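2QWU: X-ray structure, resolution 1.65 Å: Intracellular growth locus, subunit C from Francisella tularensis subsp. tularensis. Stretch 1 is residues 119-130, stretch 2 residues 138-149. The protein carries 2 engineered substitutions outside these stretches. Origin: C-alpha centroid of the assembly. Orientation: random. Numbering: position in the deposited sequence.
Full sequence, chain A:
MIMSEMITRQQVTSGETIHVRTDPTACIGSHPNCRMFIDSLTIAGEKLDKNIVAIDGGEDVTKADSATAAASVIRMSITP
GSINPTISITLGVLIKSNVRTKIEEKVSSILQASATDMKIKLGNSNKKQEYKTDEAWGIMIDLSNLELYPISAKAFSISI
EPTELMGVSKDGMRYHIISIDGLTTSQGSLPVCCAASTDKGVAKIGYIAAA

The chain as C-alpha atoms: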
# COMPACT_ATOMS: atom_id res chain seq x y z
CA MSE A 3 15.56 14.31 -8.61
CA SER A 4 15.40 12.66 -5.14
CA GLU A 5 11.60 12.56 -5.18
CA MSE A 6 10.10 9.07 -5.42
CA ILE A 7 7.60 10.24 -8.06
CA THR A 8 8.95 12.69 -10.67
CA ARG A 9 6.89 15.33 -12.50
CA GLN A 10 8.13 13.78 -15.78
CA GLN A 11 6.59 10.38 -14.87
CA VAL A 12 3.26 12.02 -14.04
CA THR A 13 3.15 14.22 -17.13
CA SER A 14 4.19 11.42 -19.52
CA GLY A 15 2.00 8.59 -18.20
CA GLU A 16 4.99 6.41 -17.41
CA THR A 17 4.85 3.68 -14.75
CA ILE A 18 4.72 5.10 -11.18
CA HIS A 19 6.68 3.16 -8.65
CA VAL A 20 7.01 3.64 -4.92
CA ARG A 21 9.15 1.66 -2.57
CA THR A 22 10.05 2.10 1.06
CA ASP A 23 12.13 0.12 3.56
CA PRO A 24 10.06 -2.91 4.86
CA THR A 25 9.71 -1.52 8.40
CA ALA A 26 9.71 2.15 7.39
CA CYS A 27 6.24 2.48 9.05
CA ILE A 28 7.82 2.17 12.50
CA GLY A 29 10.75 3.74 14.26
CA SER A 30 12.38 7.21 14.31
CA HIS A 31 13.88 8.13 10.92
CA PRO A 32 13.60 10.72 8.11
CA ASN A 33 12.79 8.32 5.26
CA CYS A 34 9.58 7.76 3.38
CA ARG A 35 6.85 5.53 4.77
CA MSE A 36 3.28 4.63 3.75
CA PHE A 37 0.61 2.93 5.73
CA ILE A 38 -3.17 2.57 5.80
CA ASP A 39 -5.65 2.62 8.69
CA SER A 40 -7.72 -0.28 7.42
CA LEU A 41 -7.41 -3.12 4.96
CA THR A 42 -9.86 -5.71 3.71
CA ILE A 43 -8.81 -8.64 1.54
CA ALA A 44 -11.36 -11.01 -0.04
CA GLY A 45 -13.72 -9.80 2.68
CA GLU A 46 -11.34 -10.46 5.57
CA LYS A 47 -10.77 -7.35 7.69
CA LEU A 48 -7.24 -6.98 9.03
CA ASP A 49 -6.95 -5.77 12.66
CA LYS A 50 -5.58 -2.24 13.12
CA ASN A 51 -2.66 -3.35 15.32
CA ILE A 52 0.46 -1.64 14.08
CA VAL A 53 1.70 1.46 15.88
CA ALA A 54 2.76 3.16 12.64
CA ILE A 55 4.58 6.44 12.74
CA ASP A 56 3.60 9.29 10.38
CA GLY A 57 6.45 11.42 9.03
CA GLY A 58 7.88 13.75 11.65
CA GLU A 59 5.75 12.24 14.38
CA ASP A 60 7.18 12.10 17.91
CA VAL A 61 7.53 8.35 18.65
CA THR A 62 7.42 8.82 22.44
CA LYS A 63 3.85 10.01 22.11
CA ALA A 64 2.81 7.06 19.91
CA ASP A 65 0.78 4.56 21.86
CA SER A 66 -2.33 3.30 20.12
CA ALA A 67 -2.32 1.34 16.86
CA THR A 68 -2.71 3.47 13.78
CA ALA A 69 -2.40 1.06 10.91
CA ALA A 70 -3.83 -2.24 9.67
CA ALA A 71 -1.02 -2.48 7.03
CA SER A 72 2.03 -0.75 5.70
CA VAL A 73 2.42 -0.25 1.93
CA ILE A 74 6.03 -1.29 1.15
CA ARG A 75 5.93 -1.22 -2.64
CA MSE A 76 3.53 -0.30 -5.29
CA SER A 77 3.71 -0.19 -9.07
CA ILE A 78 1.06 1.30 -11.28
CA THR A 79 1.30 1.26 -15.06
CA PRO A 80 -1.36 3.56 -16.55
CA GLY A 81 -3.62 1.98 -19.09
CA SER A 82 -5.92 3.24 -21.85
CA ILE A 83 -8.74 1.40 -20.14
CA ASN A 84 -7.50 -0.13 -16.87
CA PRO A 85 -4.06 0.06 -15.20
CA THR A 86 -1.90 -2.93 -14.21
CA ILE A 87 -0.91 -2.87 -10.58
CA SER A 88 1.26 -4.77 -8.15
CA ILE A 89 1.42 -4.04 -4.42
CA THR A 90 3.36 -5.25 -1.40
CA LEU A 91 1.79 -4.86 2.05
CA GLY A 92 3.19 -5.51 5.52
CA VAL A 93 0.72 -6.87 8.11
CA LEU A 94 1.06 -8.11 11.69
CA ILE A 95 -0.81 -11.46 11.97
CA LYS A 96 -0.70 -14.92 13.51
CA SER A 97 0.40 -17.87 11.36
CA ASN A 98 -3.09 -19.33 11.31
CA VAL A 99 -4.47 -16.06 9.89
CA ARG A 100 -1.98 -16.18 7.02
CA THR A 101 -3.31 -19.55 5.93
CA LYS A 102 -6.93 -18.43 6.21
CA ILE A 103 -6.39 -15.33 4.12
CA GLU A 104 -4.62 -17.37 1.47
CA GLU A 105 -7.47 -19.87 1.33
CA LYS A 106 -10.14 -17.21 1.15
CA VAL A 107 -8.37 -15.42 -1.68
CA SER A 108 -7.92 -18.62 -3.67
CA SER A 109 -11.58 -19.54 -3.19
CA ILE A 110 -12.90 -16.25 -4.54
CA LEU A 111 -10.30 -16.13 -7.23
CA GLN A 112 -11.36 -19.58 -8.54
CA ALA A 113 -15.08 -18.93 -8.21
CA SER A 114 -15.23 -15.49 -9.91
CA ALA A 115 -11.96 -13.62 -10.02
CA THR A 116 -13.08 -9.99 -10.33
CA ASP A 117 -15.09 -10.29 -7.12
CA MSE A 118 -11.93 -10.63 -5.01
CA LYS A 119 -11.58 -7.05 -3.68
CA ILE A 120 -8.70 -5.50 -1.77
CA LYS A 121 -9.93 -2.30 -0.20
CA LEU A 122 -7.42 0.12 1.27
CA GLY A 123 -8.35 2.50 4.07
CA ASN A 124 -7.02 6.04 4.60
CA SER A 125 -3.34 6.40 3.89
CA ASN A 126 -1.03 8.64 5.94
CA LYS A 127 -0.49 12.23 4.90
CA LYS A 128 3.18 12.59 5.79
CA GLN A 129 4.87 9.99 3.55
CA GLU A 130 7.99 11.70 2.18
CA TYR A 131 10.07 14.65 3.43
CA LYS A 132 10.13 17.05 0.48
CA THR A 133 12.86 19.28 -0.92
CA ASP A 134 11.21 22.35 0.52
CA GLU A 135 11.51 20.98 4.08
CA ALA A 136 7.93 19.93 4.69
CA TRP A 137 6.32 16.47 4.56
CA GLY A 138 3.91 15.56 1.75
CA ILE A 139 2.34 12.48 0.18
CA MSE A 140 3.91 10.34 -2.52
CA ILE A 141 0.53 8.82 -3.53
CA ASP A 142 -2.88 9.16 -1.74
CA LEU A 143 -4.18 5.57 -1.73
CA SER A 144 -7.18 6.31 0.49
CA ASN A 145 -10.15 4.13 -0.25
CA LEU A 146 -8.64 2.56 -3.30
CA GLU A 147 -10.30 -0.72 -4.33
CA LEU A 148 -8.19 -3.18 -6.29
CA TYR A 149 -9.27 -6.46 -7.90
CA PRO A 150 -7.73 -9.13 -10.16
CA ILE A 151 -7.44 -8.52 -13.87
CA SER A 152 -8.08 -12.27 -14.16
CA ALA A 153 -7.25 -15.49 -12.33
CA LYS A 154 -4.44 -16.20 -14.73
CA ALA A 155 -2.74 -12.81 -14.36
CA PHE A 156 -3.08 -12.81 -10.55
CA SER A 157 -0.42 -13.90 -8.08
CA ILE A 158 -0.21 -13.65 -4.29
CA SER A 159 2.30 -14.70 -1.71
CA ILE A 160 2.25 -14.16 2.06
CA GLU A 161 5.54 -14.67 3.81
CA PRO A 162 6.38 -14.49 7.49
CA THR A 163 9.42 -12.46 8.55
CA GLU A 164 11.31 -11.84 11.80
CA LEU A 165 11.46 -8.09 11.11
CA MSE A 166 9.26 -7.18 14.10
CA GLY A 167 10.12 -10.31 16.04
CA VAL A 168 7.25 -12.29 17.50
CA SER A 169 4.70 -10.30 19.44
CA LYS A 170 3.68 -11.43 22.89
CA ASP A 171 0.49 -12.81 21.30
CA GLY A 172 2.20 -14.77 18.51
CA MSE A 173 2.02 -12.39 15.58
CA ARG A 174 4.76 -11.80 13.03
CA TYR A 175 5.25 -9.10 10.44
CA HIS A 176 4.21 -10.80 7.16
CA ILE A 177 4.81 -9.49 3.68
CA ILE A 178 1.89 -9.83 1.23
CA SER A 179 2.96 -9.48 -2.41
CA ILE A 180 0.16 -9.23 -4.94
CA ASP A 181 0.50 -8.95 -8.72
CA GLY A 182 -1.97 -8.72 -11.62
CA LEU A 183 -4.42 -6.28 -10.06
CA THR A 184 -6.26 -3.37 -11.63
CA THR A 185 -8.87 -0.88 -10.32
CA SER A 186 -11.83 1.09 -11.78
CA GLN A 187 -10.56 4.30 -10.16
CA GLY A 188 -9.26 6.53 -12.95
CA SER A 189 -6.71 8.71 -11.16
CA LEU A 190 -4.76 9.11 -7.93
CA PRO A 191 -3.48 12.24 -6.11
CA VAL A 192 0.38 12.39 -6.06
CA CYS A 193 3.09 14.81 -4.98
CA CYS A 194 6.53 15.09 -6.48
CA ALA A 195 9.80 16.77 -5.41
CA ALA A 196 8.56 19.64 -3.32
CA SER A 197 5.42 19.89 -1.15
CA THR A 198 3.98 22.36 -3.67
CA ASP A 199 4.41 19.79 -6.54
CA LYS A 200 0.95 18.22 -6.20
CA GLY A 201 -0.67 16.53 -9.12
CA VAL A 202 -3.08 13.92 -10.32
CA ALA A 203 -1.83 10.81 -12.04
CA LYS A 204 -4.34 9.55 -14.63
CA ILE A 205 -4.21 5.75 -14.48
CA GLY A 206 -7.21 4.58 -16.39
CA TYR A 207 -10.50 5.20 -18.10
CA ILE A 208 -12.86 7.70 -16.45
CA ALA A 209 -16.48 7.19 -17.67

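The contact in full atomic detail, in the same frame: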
# COMPACT_ATOMS: atom_id res chain seq x y z
N LYS A 119 -11.98 -8.45 -3.88
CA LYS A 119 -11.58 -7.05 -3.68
C LYS A 119 -10.58 -6.82 -2.56
O LYS A 119 -10.63 -7.49 -1.51
CB LYS A 119 -12.80 -6.18 -3.36
CG LYS A 119 -13.97 -6.30 -4.34
CD LYS A 119 -13.57 -6.09 -5.78
CE LYS A 119 -14.81 -5.87 -6.65
NZ LYS A 119 -14.42 -5.68 -8.09
N ILE A 120 -9.68 -5.87 -2.78
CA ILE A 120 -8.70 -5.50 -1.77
C ILE A 120 -9.04 -4.03 -1.61
O ILE A 120 -8.97 -3.25 -2.57
CB ILE A 120 -7.30 -5.72 -2.28
CG1 ILE A 120 -7.16 -7.23 -2.52
CG2 ILE A 120 -6.26 -5.16 -1.27
CD1 ILE A 120 -5.83 -7.66 -2.93
N LYS A 121 -9.48 -3.67 -0.41
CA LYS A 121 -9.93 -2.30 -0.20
C LYS A 121 -9.02 -1.64 0.83
O LYS A 121 -8.89 -2.11 1.98
CB LYS A 121 -11.38 -2.29 0.31
CG LYS A 121 -11.92 -0.90 0.66
CD LYS A 121 -12.28 -0.10 -0.56
CE LYS A 121 -13.12 1.18 -0.21
NZ LYS A 121 -13.42 1.98 -1.44
N LEU A 122 -8.37 -0.56 0.39
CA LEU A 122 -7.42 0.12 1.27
C LEU A 122 -8.15 1.23 2.01
O LEU A 122 -9.03 1.89 1.43
CB LEU A 122 -6.30 0.75 0.44
CG LEU A 122 -5.60 -0.10 -0.61
CD1 LEU A 122 -4.36 0.65 -1.18
CD2 LEU A 122 -5.19 -1.41 0.02
N GLY A 123 -7.76 1.44 3.26
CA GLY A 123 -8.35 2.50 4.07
C GLY A 123 -7.62 3.81 3.80
O GLY A 123 -7.02 3.98 2.75
N ASN A 124 -7.67 4.74 4.76
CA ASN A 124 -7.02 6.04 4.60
C ASN A 124 -5.52 5.89 4.74
O ASN A 124 -5.02 5.32 5.73
CB ASN A 124 -7.50 7.00 5.68
CG ASN A 124 -8.98 7.26 5.59
OD1 ASN A 124 -9.49 7.63 4.50
ND2 ASN A 124 -9.70 7.05 6.69
N SER A 125 -4.79 6.43 3.77
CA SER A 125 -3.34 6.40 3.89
C SER A 125 -2.84 7.63 4.66
O SER A 125 -3.55 8.65 4.79
CB SER A 125 -2.69 6.31 2.48
OG SER A 125 -3.14 7.28 1.58
N ASN A 126 -1.64 7.53 5.19
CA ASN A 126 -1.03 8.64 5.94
C ASN A 126 -0.69 9.84 5.07
O ASN A 126 -0.41 9.72 3.88
CB ASN A 126 0.21 8.17 6.73
CG ASN A 126 1.34 7.67 5.82
OD1 ASN A 126 1.14 6.84 4.95
ND2 ASN A 126 2.55 8.17 6.05
N LYS A 127 -0.73 11.01 5.67
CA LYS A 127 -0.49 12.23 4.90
C LYS A 127 0.98 12.62 4.84
O LYS A 127 1.37 13.32 3.93
CB LYS A 127 -1.31 13.38 5.49
CG LYS A 127 -2.84 13.11 5.39
CD LYS A 127 -3.73 14.22 5.96
CE LYS A 127 -5.22 13.83 5.96
NZ LYS A 127 -5.62 13.14 4.70
N LYS A 128 1.78 12.19 5.80
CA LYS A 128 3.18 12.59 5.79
C LYS A 128 4.03 11.38 5.40
O LYS A 128 4.54 10.69 6.25
CB LYS A 128 3.55 13.14 7.16
CG LYS A 128 2.77 14.45 7.47
CD LYS A 128 3.23 15.07 8.80
CE LYS A 128 2.69 16.46 9.01
NZ LYS A 128 1.21 16.40 9.28
N GLN A 129 4.16 11.15 4.09
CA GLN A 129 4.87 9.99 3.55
C GLN A 129 6.34 10.24 3.17
O GLN A 129 7.18 9.39 3.39
CB GLN A 129 4.12 9.55 2.32
CG GLN A 129 2.66 9.18 2.61
CD GLN A 129 1.96 8.70 1.35
OE1 GLN A 129 2.55 8.71 0.26
NE2 GLN A 129 0.72 8.28 1.49
N GLU A 130 6.64 11.41 2.61
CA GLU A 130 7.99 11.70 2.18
C GLU A 130 8.36 13.14 2.56
O GLU A 130 7.51 14.06 2.41
CB GLU A 130 8.05 11.55 0.65
CG GLU A 130 9.35 11.89 0.00
CD GLU A 130 9.29 11.66 -1.52
OE1 GLU A 130 8.53 12.35 -2.22
OE2 GLU A 130 10.05 10.79 -2.01
N GLY A 138 5.01 15.57 2.70
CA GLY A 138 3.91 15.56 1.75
C GLY A 138 3.62 14.10 1.40
O GLY A 138 4.31 13.23 1.89
N ILE A 139 2.60 13.86 0.59
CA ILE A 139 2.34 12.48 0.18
C ILE A 139 3.23 12.12 -0.99
O ILE A 139 3.90 13.00 -1.56
CB ILE A 139 0.89 12.29 -0.37
CG1 ILE A 139 0.66 13.11 -1.66
CG2 ILE A 139 -0.16 12.66 0.74
CD1 ILE A 139 -0.71 12.81 -2.36
N MSE A 140 3.30 10.82 -1.27
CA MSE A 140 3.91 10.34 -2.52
C MSE A 140 2.66 10.03 -3.36
O MSE A 140 2.47 10.59 -4.41
CB MSE A 140 4.78 9.10 -2.33
CG MSE A 140 6.15 9.51 -1.69
SE MSE A 140 7.31 8.07 -1.32
CE MSE A 140 6.30 7.13 -0.12
N ILE A 141 1.79 9.16 -2.85
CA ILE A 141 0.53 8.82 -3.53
C ILE A 141 -0.57 8.73 -2.43
O ILE A 141 -0.35 8.11 -1.39
CB ILE A 141 0.54 7.43 -4.15
CG1 ILE A 141 1.69 7.27 -5.12
CG2 ILE A 141 -0.81 7.19 -4.82
CD1 ILE A 141 1.69 5.86 -5.77
N ASP A 142 -1.75 9.28 -2.70
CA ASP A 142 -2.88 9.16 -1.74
C ASP A 142 -3.68 7.91 -2.16
O ASP A 142 -4.42 7.91 -3.15
CB ASP A 142 -3.79 10.42 -1.79
CG ASP A 142 -4.85 10.42 -0.71
OD1 ASP A 142 -5.06 9.35 -0.11
OD2 ASP A 142 -5.48 11.50 -0.45
N LEU A 143 -3.52 6.83 -1.41
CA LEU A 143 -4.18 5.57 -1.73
C LEU A 143 -5.54 5.43 -1.02
O LEU A 143 -6.16 4.39 -1.10
CB LEU A 143 -3.27 4.40 -1.27
CG LEU A 143 -1.95 4.34 -2.06
CD1 LEU A 143 -1.06 3.24 -1.43
CD2 LEU A 143 -2.21 4.09 -3.55
N SER A 144 -5.96 6.45 -0.30
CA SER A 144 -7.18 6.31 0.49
C SER A 144 -8.36 5.79 -0.27
O SER A 144 -8.70 6.30 -1.32
CB SER A 144 -7.56 7.65 1.19
OG SER A 144 -6.46 8.18 1.93
N ASN A 145 -8.98 4.75 0.31
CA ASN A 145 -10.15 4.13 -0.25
C ASN A 145 -10.02 3.43 -1.55
O ASN A 145 -11.03 3.06 -2.13
CB ASN A 145 -11.29 5.15 -0.31
CG ASN A 145 -11.74 5.56 1.09
OD1 ASN A 145 -11.72 4.73 2.01
ND2 ASN A 145 -12.13 6.82 1.27
N LEU A 146 -8.79 3.20 -2.02
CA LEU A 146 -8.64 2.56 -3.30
C LEU A 146 -9.10 1.11 -3.23
O LEU A 146 -8.77 0.41 -2.28
CB LEU A 146 -7.17 2.66 -3.73
CG LEU A 146 -6.79 2.05 -5.08
CD1 LEU A 146 -7.33 2.91 -6.24
CD2 LEU A 146 -5.22 2.05 -5.16
N GLU A 147 -9.86 0.66 -4.25
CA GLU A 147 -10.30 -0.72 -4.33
C GLU A 147 -9.62 -1.38 -5.53
O GLU A 147 -9.72 -0.90 -6.68
CB GLU A 147 -11.81 -0.86 -4.52
CG GLU A 147 -12.26 -2.32 -4.48
CD GLU A 147 -13.78 -2.47 -4.29
OE1 GLU A 147 -14.49 -2.55 -5.31
OE2 GLU A 147 -14.26 -2.46 -3.13
N LEU A 148 -8.90 -2.44 -5.25
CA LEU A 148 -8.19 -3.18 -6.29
C LEU A 148 -8.83 -4.56 -6.47
O LEU A 148 -9.42 -5.12 -5.55
CB LEU A 148 -6.73 -3.40 -5.88
CG LEU A 148 -5.91 -2.13 -5.48
CD1 LEU A 148 -4.55 -2.57 -4.76
CD2 LEU A 148 -5.56 -1.35 -6.72
N TYR A 149 -8.68 -5.13 -7.66
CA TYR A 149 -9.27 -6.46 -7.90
C TYR A 149 -8.42 -7.12 -8.98
O TYR A 149 -7.68 -6.45 -9.68
CB TYR A 149 -10.76 -6.32 -8.30
CG TYR A 149 -11.02 -5.59 -9.59
CD1 TYR A 149 -10.97 -6.27 -10.79
CD2 TYR A 149 -11.35 -4.24 -9.60
CE1 TYR A 149 -11.23 -5.61 -12.00
CE2 TYR A 149 -11.61 -3.57 -10.78
CZ TYR A 149 -11.56 -4.25 -11.97
OH TYR A 149 -11.84 -3.59 -13.15
O HOH W 1 -13.89 -2.78 -7.87
O HOH W 2 -15.34 0.33 -2.45
O HOH W 3 -3.97 12.04 2.24

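The two stretches pair as antiparallel neighbours whose backbone ladder is regular at one end, closed at the other by a short pairing round Gly-138, and carried between them largely by side-chain hydrogen bonds. At the regular end, strands 120-122 and 147-149 run at 160° to each other. Ile-120 and Leu-148 form a hydrogen-bonded pair, with Ile-120 N donating to Leu-148 O (2.9 Å) and Leu-148 N to Ile-120 O (2.8 Å); their side chains lie on the same sheet face, CB to CB 4.3 Å. The ladder continues with Leu-122 N to Leu-146 O, 2.9 Å and almost perfectly linear.

Lys-121 and Glu-147 occupy the other face. They form a non-hydrogen-bonded pair, and their charged ends are joined by a water that accepts from Lys-121 NZ (2.7 Å) and donates to Glu-147 OE2 (3.1 Å). Lys-121 NZ also reaches the backbone, donating to Asn-145 O at 2.7 Å. A second water links Lys-119 NZ to Glu-147 OE1, atoms that stand 4.2 Å apart, beyond a salt bridge.

Just before strand 147-149, a type II turn runs from Leu-143 to Leu-146, with Asn-145 at positive phi. The turn packs against stretch 1: Asn-145 N donates to Gly-123 O (3.2 Å), and Leu-122 CD1 lies 3.9 Å from Leu-143 CB. Two serines replace regular pairing here. Ser-125 N donates to Ser-144 OG (3.0 Å), while Ser-125 OG accepts from Leu-143 N (3.0 Å). Ser-144 OG in turn donates to Asp-142 OD1 (2.7 Å), so it is used as both acceptor and donor.

Farther along, the Gln-129 amide acts like a peptide group: OE1 accepts from Met-140 N (2.7 Å) and Ile-141 N (3.2 Å), and NE2 donates to Ile-141 O (3.1 Å). Backbone pairing resumes at Gln-129 itself. Gly-138 O accepts from both Gln-129 N and Glu-130 N, each at 3.0 Å, and Gly-138 N donates to Glu-130 O at 2.9 Å.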